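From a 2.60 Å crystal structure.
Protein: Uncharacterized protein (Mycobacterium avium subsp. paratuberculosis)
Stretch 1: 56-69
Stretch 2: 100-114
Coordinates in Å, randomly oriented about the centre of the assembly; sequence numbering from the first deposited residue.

Stretch 1 (56-69) GREPHSVHTYFLRP
Stretch 2 (100-114) DKILMEAMSSFKVVN

Strand 61-66 runs antiparallel to strand 101-111 of the same chain, their axes 176° apart and 4.5 Å at closest approach. Extended backbones (phi/psi -125/123 at His63, -118/146 at Met107) pair Ser61 with Ser109, Val62 with Ser108, His63 with Met107, Thr64 with Ala106, Tyr65 with Glu105 and Phe66 with Met104. CA-CA spacing alternates, 5.1 Å for hydrogen-bonded His63-Met107 and 4.1 Å for non-hydrogen-bonded Thr64-Ala106. His63-Met107 and Tyr65-Glu105 each close a ring of two hydrogen bonds: His63 N to Met107 O 2.7 Å, Met107 N to His63 O 2.8 Å; Tyr65 N to Glu105 O 2.8 Å, Glu105 N to Tyr65 O 3.1 Å. At one end Leu103 O accepts from both Leu67 N (2.7 Å) and Arg68 N (3.0 Å); here Leu67 (-104/-44) and Leu103 (-91/-45) depart from extended geometry. Toward the other, a beta bulge at His60 (-108/-14) shifts the register by one: Ser109 O accepts from His60 N and Ser109 N donates to Ser61 O, both 3.0 Å. Beyond this corner Pro59 pairs with Phe110, and Glu58 with Lys111 through weak bonds (Glu58 N to Lys111 O 3.5 Å, Lys111 N to Glu58 O 3.3 Å).

At the bulge, His60 CB points sideways, but chi1 p (chi2 84°) brings NE2 to 2.7 Å from OG of Ser109 (chi1 t), a hydrogen bond. Pro59, Val62, Thr64, Phe66, Met104, Ala106, Ser108 and Phe110 share one face. There Phe110 (chi1 m, chi2 83°) packs CE2 against Pro59 CB at 3.6 Å; Thr64 CG2 (chi1 m) lies 3.6 Å from Met104 SD (chi1 p), and Phe66 CD1 (chi1 m) 4.2 Å from Met104 CB. Leu67 CD1 and Ile102 CG2, both residues mt, meet at 3.8 Å. Arg68 lays a guanidinium face over Lys101 CD, with NE 3.2 Å from Lys101 CG, so the charged group rests on the aliphatic part of the lysine side chain.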

# COMPACT_ATOMS: atom_id res chain seq x y z
N GLY B 56 18.89 -13.68 -4.64
CA GLY B 56 19.66 -13.01 -3.60
C GLY B 56 19.28 -11.56 -3.38
O GLY B 56 20.12 -10.71 -3.07
N ARG B 57 17.99 -11.27 -3.52
CA ARG B 57 17.48 -9.92 -3.32
C ARG B 57 16.41 -9.94 -2.25
O ARG B 57 15.65 -10.91 -2.14
CB ARG B 57 16.94 -9.35 -4.63
CG ARG B 57 18.03 -8.99 -5.63
CD ARG B 57 17.46 -8.39 -6.91
NE ARG B 57 18.52 -8.11 -7.88
CZ ARG B 57 18.34 -7.47 -9.03
NH1 ARG B 57 17.13 -7.04 -9.38
NH2 ARG B 57 19.36 -7.26 -9.85
N GLU B 58 16.36 -8.90 -1.43
CA GLU B 58 15.39 -8.83 -0.34
C GLU B 58 14.22 -7.91 -0.67
O GLU B 58 14.37 -6.91 -1.39
CB GLU B 58 16.08 -8.36 0.94
CG GLU B 58 16.98 -9.41 1.57
CD GLU B 58 17.93 -8.82 2.58
OE1 GLU B 58 17.46 -8.24 3.58
OE2 GLU B 58 19.16 -8.93 2.38
N PRO B 59 13.02 -8.24 -0.15
CA PRO B 59 11.85 -7.41 -0.41
C PRO B 59 11.88 -6.13 0.41
O PRO B 59 12.14 -6.16 1.61
CB PRO B 59 10.68 -8.30 0.02
CG PRO B 59 11.27 -9.23 1.02
CD PRO B 59 12.69 -9.45 0.61
N HIS B 60 11.63 -5.00 -0.24
CA HIS B 60 11.57 -3.75 0.49
C HIS B 60 10.12 -3.26 0.58
O HIS B 60 9.82 -2.36 1.38
CB HIS B 60 12.48 -2.71 -0.17
CG HIS B 60 12.07 -2.32 -1.55
ND1 HIS B 60 11.11 -1.36 -1.80
CD2 HIS B 60 12.49 -2.76 -2.76
CE1 HIS B 60 10.96 -1.22 -3.10
NE2 HIS B 60 11.78 -2.05 -3.71
N SER B 61 9.23 -3.84 -0.21
CA SER B 61 7.80 -3.57 -0.08
C SER B 61 6.95 -4.65 -0.74
O SER B 61 7.42 -5.37 -1.62
CB SER B 61 7.44 -2.19 -0.66
OG SER B 61 7.70 -2.11 -2.05
N VAL B 62 5.69 -4.72 -0.33
CA VAL B 62 4.76 -5.71 -0.86
C VAL B 62 3.32 -5.25 -0.65
O VAL B 62 2.96 -4.74 0.42
CB VAL B 62 4.98 -7.11 -0.21
CG1 VAL B 62 4.90 -7.03 1.30
CG2 VAL B 62 3.98 -8.13 -0.75
N HIS B 63 2.49 -5.43 -1.67
CA HIS B 63 1.10 -5.04 -1.60
C HIS B 63 0.23 -6.24 -1.93
O HIS B 63 0.38 -6.83 -3.00
CB HIS B 63 0.82 -3.88 -2.56
CG HIS B 63 1.69 -2.68 -2.31
ND1 HIS B 63 1.35 -1.70 -1.41
CD2 HIS B 63 2.89 -2.33 -2.83
CE1 HIS B 63 2.30 -0.78 -1.39
NE2 HIS B 63 3.24 -1.14 -2.24
N THR B 64 -0.66 -6.60 -1.02
CA THR B 64 -1.45 -7.81 -1.17
C THR B 64 -2.94 -7.53 -1.09
O THR B 64 -3.40 -6.89 -0.15
CB THR B 64 -1.07 -8.84 -0.10
OG1 THR B 64 0.35 -8.99 -0.04
CG2 THR B 64 -1.71 -10.18 -0.40
N TYR B 65 -3.70 -8.02 -2.07
CA TYR B 65 -5.16 -7.97 -2.01
C TYR B 65 -5.71 -9.33 -1.66
O TYR B 65 -5.37 -10.32 -2.29
CB TYR B 65 -5.76 -7.52 -3.35
CG TYR B 65 -6.02 -6.04 -3.44
CD1 TYR B 65 -6.96 -5.43 -2.62
CD2 TYR B 65 -5.32 -5.24 -4.33
CE1 TYR B 65 -7.19 -4.07 -2.69
CE2 TYR B 65 -5.55 -3.89 -4.41
CZ TYR B 65 -6.48 -3.31 -3.59
OH TYR B 65 -6.71 -1.96 -3.67
N PHE B 66 -6.59 -9.39 -0.66
CA PHE B 66 -7.25 -10.64 -0.35
C PHE B 66 -8.62 -10.59 -0.98
O PHE B 66 -9.46 -9.77 -0.61
CB PHE B 66 -7.34 -10.85 1.16
CG PHE B 66 -6.03 -10.69 1.85
CD1 PHE B 66 -5.03 -11.63 1.68
CD2 PHE B 66 -5.79 -9.59 2.66
CE1 PHE B 66 -3.80 -11.48 2.31
CE2 PHE B 66 -4.57 -9.43 3.30
CZ PHE B 66 -3.57 -10.38 3.12
N LEU B 67 -8.84 -11.48 -1.95
CA LEU B 67 -9.98 -11.35 -2.84
C LEU B 67 -11.08 -12.33 -2.50
O LEU B 67 -12.26 -11.98 -2.51
CB LEU B 67 -9.54 -11.56 -4.29
CG LEU B 67 -8.45 -10.63 -4.82
CD1 LEU B 67 -8.09 -11.00 -6.25
CD2 LEU B 67 -8.90 -9.18 -4.73
N ARG B 68 -10.69 -13.57 -2.23
CA ARG B 68 -11.65 -14.62 -1.95
C ARG B 68 -11.18 -15.48 -0.78
O ARG B 68 -9.98 -15.72 -0.63
CB ARG B 68 -11.88 -15.46 -3.21
CG ARG B 68 -13.34 -15.52 -3.63
CD ARG B 68 -13.55 -15.19 -5.10
NE ARG B 68 -13.95 -16.37 -5.87
CZ ARG B 68 -15.15 -16.93 -5.82
NH1 ARG B 68 -16.09 -16.42 -5.03
NH2 ARG B 68 -15.43 -18.00 -6.56
N PRO B 69 -12.12 -15.92 0.06
CA PRO B 69 -11.77 -16.79 1.20
C PRO B 69 -11.32 -18.17 0.74
O PRO B 69 -11.97 -18.80 -0.09
CB PRO B 69 -13.08 -16.88 1.98
CG PRO B 69 -14.14 -16.61 0.98
CD PRO B 69 -13.56 -15.63 0.00
N ASP B 100 -9.80 -22.95 -9.85
CA ASP B 100 -9.94 -21.84 -10.79
C ASP B 100 -10.11 -20.51 -10.05
O ASP B 100 -10.10 -19.44 -10.65
CB ASP B 100 -11.15 -22.08 -11.69
CG ASP B 100 -11.08 -23.41 -12.41
OD1 ASP B 100 -9.97 -23.85 -12.76
OD2 ASP B 100 -12.15 -24.02 -12.61
N LYS B 101 -10.27 -20.62 -8.73
CA LYS B 101 -10.49 -19.47 -7.86
C LYS B 101 -9.23 -18.70 -7.48
O LYS B 101 -8.26 -19.28 -7.00
CB LYS B 101 -11.18 -19.96 -6.59
CG LYS B 101 -11.98 -18.91 -5.84
CD LYS B 101 -12.59 -19.52 -4.58
CE LYS B 101 -13.50 -20.68 -4.93
NZ LYS B 101 -13.79 -21.54 -3.75
N ILE B 102 -9.25 -17.38 -7.72
CA ILE B 102 -8.17 -16.49 -7.29
C ILE B 102 -8.43 -16.01 -5.86
O ILE B 102 -9.42 -15.34 -5.60
CB ILE B 102 -8.04 -15.26 -8.22
CG1 ILE B 102 -7.68 -15.69 -9.64
CG2 ILE B 102 -6.99 -14.31 -7.70
CD1 ILE B 102 -7.70 -14.54 -10.63
N LEU B 103 -7.54 -16.36 -4.94
CA LEU B 103 -7.75 -16.03 -3.53
C LEU B 103 -7.14 -14.69 -3.19
O LEU B 103 -7.74 -13.86 -2.51
CB LEU B 103 -7.15 -17.11 -2.62
CG LEU B 103 -7.53 -18.56 -2.90
CD1 LEU B 103 -6.79 -19.48 -1.96
CD2 LEU B 103 -9.04 -18.75 -2.79
N MET B 104 -5.91 -14.48 -3.66
CA MET B 104 -5.24 -13.21 -3.46
C MET B 104 -4.31 -12.90 -4.63
O MET B 104 -3.89 -13.80 -5.36
CB MET B 104 -4.45 -13.21 -2.14
CG MET B 104 -3.37 -14.27 -2.02
SD MET B 104 -1.77 -13.63 -1.45
CE MET B 104 -1.15 -12.92 -2.96
N GLU B 105 -4.03 -11.62 -4.81
CA GLU B 105 -2.99 -11.19 -5.73
C GLU B 105 -2.08 -10.21 -5.00
O GLU B 105 -2.55 -9.42 -4.19
CB GLU B 105 -3.57 -10.56 -6.99
CG GLU B 105 -2.51 -10.22 -8.01
CD GLU B 105 -3.00 -10.36 -9.43
OE1 GLU B 105 -3.12 -11.52 -9.90
OE2 GLU B 105 -3.26 -9.33 -10.08
N ALA B 106 -0.78 -10.27 -5.30
CA ALA B 106 0.19 -9.42 -4.62
C ALA B 106 1.24 -8.87 -5.57
O ALA B 106 1.59 -9.51 -6.56
CB ALA B 106 0.86 -10.17 -3.51
N MET B 107 1.72 -7.67 -5.27
CA MET B 107 2.90 -7.16 -5.93
C MET B 107 3.99 -6.93 -4.91
O MET B 107 3.71 -6.60 -3.76
CB MET B 107 2.60 -5.88 -6.70
CG MET B 107 1.57 -6.05 -7.80
SD MET B 107 1.36 -4.54 -8.75
CE MET B 107 0.70 -3.46 -7.49
N SER B 108 5.23 -7.14 -5.31
CA SER B 108 6.36 -6.98 -4.39
C SER B 108 7.55 -6.44 -5.14
O SER B 108 7.67 -6.63 -6.35
CB SER B 108 6.72 -8.31 -3.73
OG SER B 108 6.91 -9.32 -4.69
N SER B 109 8.43 -5.76 -4.42
CA SER B 109 9.58 -5.14 -5.03
C SER B 109 10.83 -5.49 -4.22
O SER B 109 10.75 -5.71 -3.01
CB SER B 109 9.39 -3.63 -5.14
OG SER B 109 10.44 -3.03 -5.88
N PHE B 110 11.95 -5.59 -4.92
CA PHE B 110 13.19 -6.11 -4.35
C PHE B 110 14.38 -5.27 -4.81
O PHE B 110 14.33 -4.68 -5.89
CB PHE B 110 13.42 -7.57 -4.76
CG PHE B 110 12.29 -8.49 -4.42
CD1 PHE B 110 11.19 -8.59 -5.25
CD2 PHE B 110 12.35 -9.28 -3.29
CE1 PHE B 110 10.14 -9.44 -4.94
CE2 PHE B 110 11.31 -10.13 -2.98
CZ PHE B 110 10.21 -10.21 -3.80
N LYS B 111 15.43 -5.21 -4.01
CA LYS B 111 16.68 -4.64 -4.50
C LYS B 111 17.88 -5.27 -3.81
O LYS B 111 17.74 -6.00 -2.82
CB LYS B 111 16.71 -3.13 -4.31
CG LYS B 111 16.59 -2.67 -2.87
CD LYS B 111 16.80 -1.17 -2.77
CE LYS B 111 18.17 -0.78 -3.28
NZ LYS B 111 18.70 0.42 -2.57
N VAL B 112 19.07 -5.01 -4.34
CA VAL B 112 20.30 -5.47 -3.73
C VAL B 112 20.69 -4.46 -2.65
O VAL B 112 20.51 -3.25 -2.82
CB VAL B 112 21.43 -5.64 -4.77
CG1 VAL B 112 21.12 -6.79 -5.72
CG2 VAL B 112 21.65 -4.35 -5.55
N VAL B 113 21.21 -4.96 -1.53
CA VAL B 113 21.43 -4.13 -0.35
C VAL B 113 22.86 -3.58 -0.28
O VAL B 113 23.79 -4.19 -0.80
CB VAL B 113 21.11 -4.93 0.94
CG1 VAL B 113 21.26 -4.07 2.19
CG2 VAL B 113 19.69 -5.48 0.87
N ASN B 114 23.00 -2.40 0.32
CA ASN B 114 24.30 -1.79 0.62
C ASN B 114 25.25 -2.77 1.30
O ASN B 114 26.11 -3.37 0.66
CB ASN B 114 24.10 -0.55 1.50
CG ASN B 114 25.31 0.36 1.52
OD1 ASN B 114 26.45 -0.08 1.33
ND2 ASN B 114 25.07 1.64 1.77